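Local coordinates for DNA polymerase (Pyrobaculum calidifontis, PDB 5MDN), which probably extends a DNA strand by adding deoxyribonucleotides from their triphosphates, releasing diphosphate, as a family B replicative polymerase of a hyperthermophilic archaeon, at residues V228-N233 with K291-V296; E660-L665 with Y745-Q750. All coordinates share one frame; numbering follows the deposited sequence.

Interaction 1: residues V228-N233 with K291-V296; sequences VGYNSN and KTLDRV
Tyr-230 and Leu-293 make the apolar part of this contact, between the turn leaving strand 226-229 and the start of helix 293-299. Leu-293 lies over one face of the phenol, its CB 4.0 Å from the ring centroid and 12° off the normal, a CH-pi contact. Its CD1 reaches past the ring centre to the flank, 3.7 Å from Tyr-230 CD2. With chi1 of Tyr-230 at -160°, CG stands opposite the backbone N, and the ring reaches across to the helix start. At the hydroxyl end, CG2 of Val-296 lies 3.5 Å from Tyr-230 OH.

The polar part is one hydrogen bond. Tyr-230 OH donates to Lys-291 O over 2.8 Å; the acceptor sits at the ring edge, while the donor stands well above the carbonyl plane, at a C=O...O angle of 116°. Beside it, N-cap Thr-292 gives its OG1 proton to Asp-294 OD1 and receives NH1 of Arg-295, and the backbone O of Thr-292 accepts the N-H of Val-296.

The phenol is thus held by face and hydroxyl together, joining the turn after an inner strand of the exonuclease sheet to a capped helix start near Asp-169, a magnesium-binding residue with no ion bound in this model.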
loop_
_atom_site.group_PDB
_atom_site.type_symbol
_atom_site.label_atom_id
_atom_site.label_comp_id
_atom_site.label_asym_id
_atom_site.label_seq_id
_atom_site.Cartn_x
_atom_site.Cartn_y
_atom_site.Cartn_z
ATOM N N VAL A 228 7.599 8.194 10.948
ATOM C CA VAL A 228 7.675 6.969 10.163
ATOM C C VAL A 228 7.863 5.785 11.098
ATOM O O VAL A 228 8.595 5.868 12.092
ATOM C CB VAL A 228 8.813 7.023 9.124
ATOM C CG1 VAL A 228 8.286 7.519 7.786
ATOM C CG2 VAL A 228 9.940 7.914 9.621
ATOM N N GLY A 229 7.189 4.682 10.778
ATOM C CA GLY A 229 7.372 3.426 11.473
ATOM C C GLY A 229 7.132 2.290 10.505
ATOM O O GLY A 229 6.719 2.496 9.361
ATOM N N TYR A 230 7.398 1.077 10.975
ATOM C CA TYR A 230 7.131 -0.130 10.204
ATOM C C TYR A 230 6.005 -0.894 10.888
ATOM O O TYR A 230 6.162 -1.351 12.025
ATOM C CB TYR A 230 8.382 -0.996 10.069
ATOM C CG TYR A 230 8.300 -1.966 8.912
ATOM C CD1 TYR A 230 7.730 -3.222 9.070
ATOM C CD2 TYR A 230 8.779 -1.616 7.657
ATOM C CE1 TYR A 230 7.646 -4.106 8.009
ATOM C CE2 TYR A 230 8.702 -2.493 6.592
ATOM C CZ TYR A 230 8.135 -3.737 6.774
ATOM O OH TYR A 230 8.053 -4.614 5.718
ATOM N N ASN A 231 4.870 -1.015 10.197
ATOM C CA ASN A 231 3.634 -1.548 10.770
ATOM C C ASN A 231 3.187 -0.731 11.981
ATOM O O ASN A 231 2.624 -1.268 12.938
ATOM C CB ASN A 231 3.776 -3.029 11.135
ATOM C CG ASN A 231 2.441 -3.748 11.188
ATOM O OD1 ASN A 231 1.551 -3.490 10.375
ATOM N ND2 ASN A 231 2.294 -4.655 12.146
ATOM N N SER A 232 3.445 0.580 11.944
ATOM C CA SER A 232 3.049 1.448 13.049
ATOM C C SER A 232 1.533 1.562 13.149
ATOM O O SER A 232 0.983 1.620 14.255
ATOM C CB SER A 232 3.683 2.828 12.883
ATOM O OG SER A 232 3.305 3.426 11.655
ATOM N N ASN A 233 0.840 1.602 12.010
ATOM C CA ASN A 233 -0.618 1.611 12.037
ATOM C C ASN A 233 -1.176 0.261 12.469
ATOM O O ASN A 233 -2.240 0.203 13.094
ATOM C CB ASN A 233 -1.173 1.999 10.665
ATOM C CG ASN A 233 -0.937 3.461 10.327
ATOM O OD1 ASN A 233 -0.761 4.298 11.213
ATOM N ND2 ASN A 233 -0.938 3.775 9.036
ATOM N N LYS A 291 8.308 -9.705 3.458
ATOM C CA LYS A 291 7.970 -8.334 3.849
ATOM C C LYS A 291 8.137 -8.077 5.347
ATOM O O LYS A 291 7.386 -7.291 5.928
ATOM C CB LYS A 291 6.554 -7.959 3.400
ATOM C CG LYS A 291 6.343 -8.086 1.903
ATOM C CD LYS A 291 4.929 -7.719 1.502
ATOM C CE LYS A 291 4.792 -7.661 -0.010
ATOM N NZ LYS A 291 4.846 -9.018 -0.624
ATOM N N THR A 292 9.103 -8.725 5.990
ATOM C CA THR A 292 9.518 -8.282 7.314
ATOM C C THR A 292 10.507 -7.126 7.182
ATOM O O THR A 292 11.156 -6.949 6.148
ATOM C CB THR A 292 10.146 -9.426 8.112
ATOM O OG1 THR A 292 11.306 -9.914 7.430
ATOM C CG2 THR A 292 9.148 -10.561 8.294
ATOM N N LEU A 293 10.601 -6.321 8.246
ATOM C CA LEU A 293 11.476 -5.149 8.227
ATOM C C LEU A 293 12.907 -5.519 7.853
ATOM O O LEU A 293 13.537 -4.852 7.026
ATOM C CB LEU A 293 11.443 -4.445 9.585
ATOM C CG LEU A 293 12.402 -3.264 9.780
ATOM C CD1 LEU A 293 12.295 -2.262 8.636
ATOM C CD2 LEU A 293 12.149 -2.580 11.115
ATOM N N ASP A 294 13.438 -6.586 8.455
ATOM C CA ASP A 294 14.829 -6.957 8.208
ATOM C C ASP A 294 15.046 -7.390 6.762
ATOM O O ASP A 294 16.080 -7.073 6.161
ATOM C CB ASP A 294 15.255 -8.066 9.171
ATOM C CG ASP A 294 14.323 -9.260 9.131
ATOM O OD1 ASP A 294 13.129 -9.094 9.464
ATOM O OD2 ASP A 294 14.782 -10.364 8.769
ATOM N N ARG A 295 14.086 -8.116 6.186
ATOM C CA ARG A 295 14.254 -8.607 4.823
ATOM C C ARG A 295 13.957 -7.535 3.781
ATOM O O ARG A 295 14.583 -7.529 2.715
ATOM C CB ARG A 295 13.375 -9.838 4.604
ATOM C CG ARG A 295 13.798 -11.029 5.455
ATOM C CD ARG A 295 12.894 -12.227 5.239
ATOM N NE ARG A 295 13.276 -13.369 6.064
ATOM C CZ ARG A 295 12.893 -13.539 7.325
ATOM N NH1 ARG A 295 12.111 -12.640 7.909
ATOM N NH2 ARG A 295 13.285 -14.611 8.001
ATOM N N VAL A 296 13.014 -6.630 4.058
ATOM C CA VAL A 296 12.799 -5.498 3.163
ATOM C C VAL A 296 13.991 -4.549 3.215
ATOM O O VAL A 296 14.408 -3.995 2.191
ATOM C CB VAL A 296 11.484 -4.777 3.514
ATOM C CG1 VAL A 296 11.324 -3.515 2.680
ATOM C CG2 VAL A 296 10.306 -5.700 3.295
#

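Interaction 2: residues E660-L665 with Y745-Q750; sequences EVVERL and YYIEKQ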
loop_
_atom_site.group_PDB
_atom_site.type_symbol
_atom_site.label_atom_id
_atom_site.label_comp_id
_atom_site.label_asym_id
_atom_site.label_seq_id
_atom_site.Cartn_x
_atom_site.Cartn_y
_atom_site.Cartn_z
ATOM N N GLU A 660 21.028 -33.431 3.934
ATOM C CA GLU A 660 21.865 -32.959 5.034
ATOM C C GLU A 660 21.038 -32.331 6.153
ATOM O O GLU A 660 21.364 -32.495 7.334
ATOM C CB GLU A 660 22.912 -31.972 4.522
ATOM C CG GLU A 660 24.107 -32.636 3.863
ATOM C CD GLU A 660 25.078 -31.635 3.269
ATOM O OE1 GLU A 660 24.810 -30.418 3.358
ATOM O OE2 GLU A 660 26.116 -32.066 2.721
ATOM N N VAL A 661 19.974 -31.602 5.807
ATOM C CA VAL A 661 19.118 -31.038 6.850
ATOM C C VAL A 661 18.440 -32.158 7.629
ATOM O O VAL A 661 18.326 -32.095 8.860
ATOM C CB VAL A 661 18.105 -30.035 6.258
ATOM C CG1 VAL A 661 17.209 -30.683 5.222
ATOM C CG2 VAL A 661 17.270 -29.404 7.368
ATOM N N VAL A 662 17.975 -33.199 6.931
ATOM C CA VAL A 662 17.373 -34.344 7.610
ATOM C C VAL A 662 18.416 -35.051 8.467
ATOM O O VAL A 662 18.114 -35.549 9.559
ATOM C CB VAL A 662 16.732 -35.297 6.581
ATOM C CG1 VAL A 662 16.305 -36.596 7.243
ATOM C CG2 VAL A 662 15.543 -34.630 5.909
ATOM N N GLU A 663 19.665 -35.094 7.990
ATOM C CA GLU A 663 20.736 -35.747 8.736
ATOM C C GLU A 663 20.985 -35.047 10.070
ATOM O O GLU A 663 21.003 -35.691 11.125
ATOM C CB GLU A 663 22.009 -35.789 7.880
ATOM C CG GLU A 663 23.137 -36.647 8.444
ATOM C CD GLU A 663 24.049 -35.880 9.381
ATOM O OE1 GLU A 663 23.937 -34.637 9.434
ATOM O OE2 GLU A 663 24.869 -36.519 10.074
ATOM N N ARG A 664 21.177 -33.722 10.049
ATOM C CA ARG A 664 21.332 -33.006 11.311
ATOM C C ARG A 664 20.042 -32.993 12.119
ATOM O O ARG A 664 20.090 -32.837 13.343
ATOM C CB ARG A 664 21.760 -31.552 11.097
ATOM C CG ARG A 664 20.684 -30.687 10.472
ATOM C CD ARG A 664 20.967 -29.212 10.681
ATOM N NE ARG A 664 19.923 -28.378 10.093
ATOM C CZ ARG A 664 18.839 -27.985 10.755
ATOM N NH1 ARG A 664 18.664 -28.359 12.015
ATOM N NH2 ARG A 664 17.932 -27.224 10.158
ATOM N N LEU A 665 18.891 -33.144 11.460
ATOM C CA LEU A 665 17.622 -33.116 12.177
ATOM C C LEU A 665 17.411 -34.405 12.956
ATOM O O LEU A 665 16.924 -34.378 14.091
ATOM C CB LEU A 665 16.472 -32.878 11.196
ATOM C CG LEU A 665 15.128 -32.380 11.728
ATOM C CD1 LEU A 665 15.310 -31.121 12.559
ATOM C CD2 LEU A 665 14.161 -32.134 10.578
ATOM N N TYR A 745 7.761 -36.526 11.955
ATOM C CA TYR A 745 6.771 -35.574 11.462
ATOM C C TYR A 745 7.430 -34.507 10.594
ATOM O O TYR A 745 6.994 -34.251 9.464
ATOM C CB TYR A 745 6.048 -34.930 12.648
ATOM C CG TYR A 745 4.932 -33.965 12.292
ATOM C CD1 TYR A 745 5.201 -32.654 11.913
ATOM C CD2 TYR A 745 3.602 -34.351 12.401
ATOM C CE1 TYR A 745 4.179 -31.775 11.603
ATOM C CE2 TYR A 745 2.575 -33.476 12.108
ATOM C CZ TYR A 745 2.868 -32.191 11.705
ATOM O OH TYR A 745 1.847 -31.319 11.404
ATOM N N TYR A 746 8.489 -33.874 11.107
ATOM C CA TYR A 746 9.076 -32.721 10.437
ATOM C C TYR A 746 9.837 -33.079 9.166
ATOM O O TYR A 746 9.998 -32.214 8.301
ATOM C CB TYR A 746 9.992 -31.973 11.405
ATOM C CG TYR A 746 9.227 -31.129 12.396
ATOM C CD1 TYR A 746 7.997 -30.581 12.057
ATOM C CD2 TYR A 746 9.721 -30.887 13.671
ATOM C CE1 TYR A 746 7.283 -29.812 12.953
ATOM C CE2 TYR A 746 9.012 -30.118 14.577
ATOM C CZ TYR A 746 7.795 -29.582 14.210
ATOM O OH TYR A 746 7.081 -28.815 15.102
ATOM N N ILE A 747 10.297 -34.320 9.019
ATOM C CA ILE A 747 10.910 -34.724 7.757
ATOM C C ILE A 747 9.853 -35.092 6.725
ATOM O O ILE A 747 9.965 -34.724 5.549
ATOM C CB ILE A 747 11.912 -35.873 7.982
ATOM C CG1 ILE A 747 13.179 -35.339 8.652
ATOM C CG2 ILE A 747 12.250 -36.567 6.671
ATOM C CD1 ILE A 747 13.424 -35.880 10.025
ATOM N N GLU A 748 8.799 -35.792 7.144
ATOM C CA GLU A 748 7.916 -36.420 6.169
ATOM C C GLU A 748 6.890 -35.463 5.573
ATOM O O GLU A 748 6.673 -35.484 4.358
ATOM C CB GLU A 748 7.200 -37.616 6.796
ATOM C CG GLU A 748 8.114 -38.781 7.128
ATOM C CD GLU A 748 7.368 -39.938 7.757
ATOM O OE1 GLU A 748 6.145 -39.803 7.980
ATOM O OE2 GLU A 748 8.006 -40.978 8.032
ATOM N N LYS A 749 6.245 -34.613 6.372
ATOM C CA LYS A 749 5.108 -33.877 5.832
ATOM C C LYS A 749 5.358 -32.390 5.611
ATOM O O LYS A 749 4.417 -31.683 5.244
ATOM C CB LYS A 749 3.864 -34.082 6.703
ATOM C CG LYS A 749 3.964 -33.666 8.154
ATOM C CD LYS A 749 2.730 -34.165 8.893
ATOM C CE LYS A 749 1.447 -33.546 8.350
ATOM N NZ LYS A 749 1.299 -32.117 8.747
ATOM N N GLN A 750 6.586 -31.890 5.799
ATOM C CA GLN A 750 6.871 -30.510 5.397
ATOM C C GLN A 750 8.265 -30.262 4.829
ATOM O O GLN A 750 8.372 -29.631 3.773
ATOM C CB GLN A 750 6.567 -29.497 6.499
ATOM C CG GLN A 750 5.142 -29.025 6.331
ATOM C CD GLN A 750 4.795 -28.880 4.840
ATOM O OE1 GLN A 750 5.474 -28.171 4.091
ATOM N NE2 GLN A 750 3.753 -29.582 4.402
#
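Two helices pack side by side here through aliphatic side chains, helix 647-666 against helix 743-756, within the polymerase part of the chain and away from the annotated metal sites. The local axes run nearly antiparallel, at 154°, and approach to 10.7 Å; no hydrogen bond links the two segments, which bury 183 Å² between them.

Ile-747 is the central side chain. Its CG1 meets both methyls of Val-662, at 3.7 Å from CG1 and at the same separation from CG2, while Ile-747 CG2 lies 3.9 Å from Val-662 CG2. The outer methyl, Ile-747 CD1, continues to Leu-665, where it lies 3.9 Å from CD2. Because chi1 of Ile-747 is -74°, CG1 stands opposite the carbonyl carbon and its branch extends between Val-662 and Leu-665. An alanine here would remove CG1, CG2 and CD1 and would probably open a gap against Val-662 and Leu-665 CD2. Leu-665 CD2 also approaches Tyr-746 CB at 4.3 Å, but the phenol of Tyr-746 packs on Val-717 of strand 716-718 instead.

The apolar interface continues beyond the two segments, with Val-661 on Val-751 and Leu-665 on Val-743 of the same partner helix. A small aliphatic patch around Ile-747 thus joins a near-antiparallel helix pair of the C-terminal helical region, consistent with the thumb of a family B polymerase.

Overall arrangement
Interactions 1 and 2 lie in different parts of the polymerase: their centres are 32 Å apart, and their nearest atoms about 14 Å, without touching. Interaction 1 belongs to the exonuclease domain, and interaction 2 is formed by segments much later in the chain. Interaction 1 lies near metal sites: the side chain of Tyr-230 is about 6 Å from a bound magnesium ion and about 7 Å from that of Asp-236, and the side chain of Leu-293 is about 5 Å from that of Asp-169, both aspartates being magnesium-binding residues of this protein with no ion bound to them in the model. Interaction 2 is peripheral, its centre about 37 Å from that of the chain against 12 Å for interaction 1, and is purely apolar.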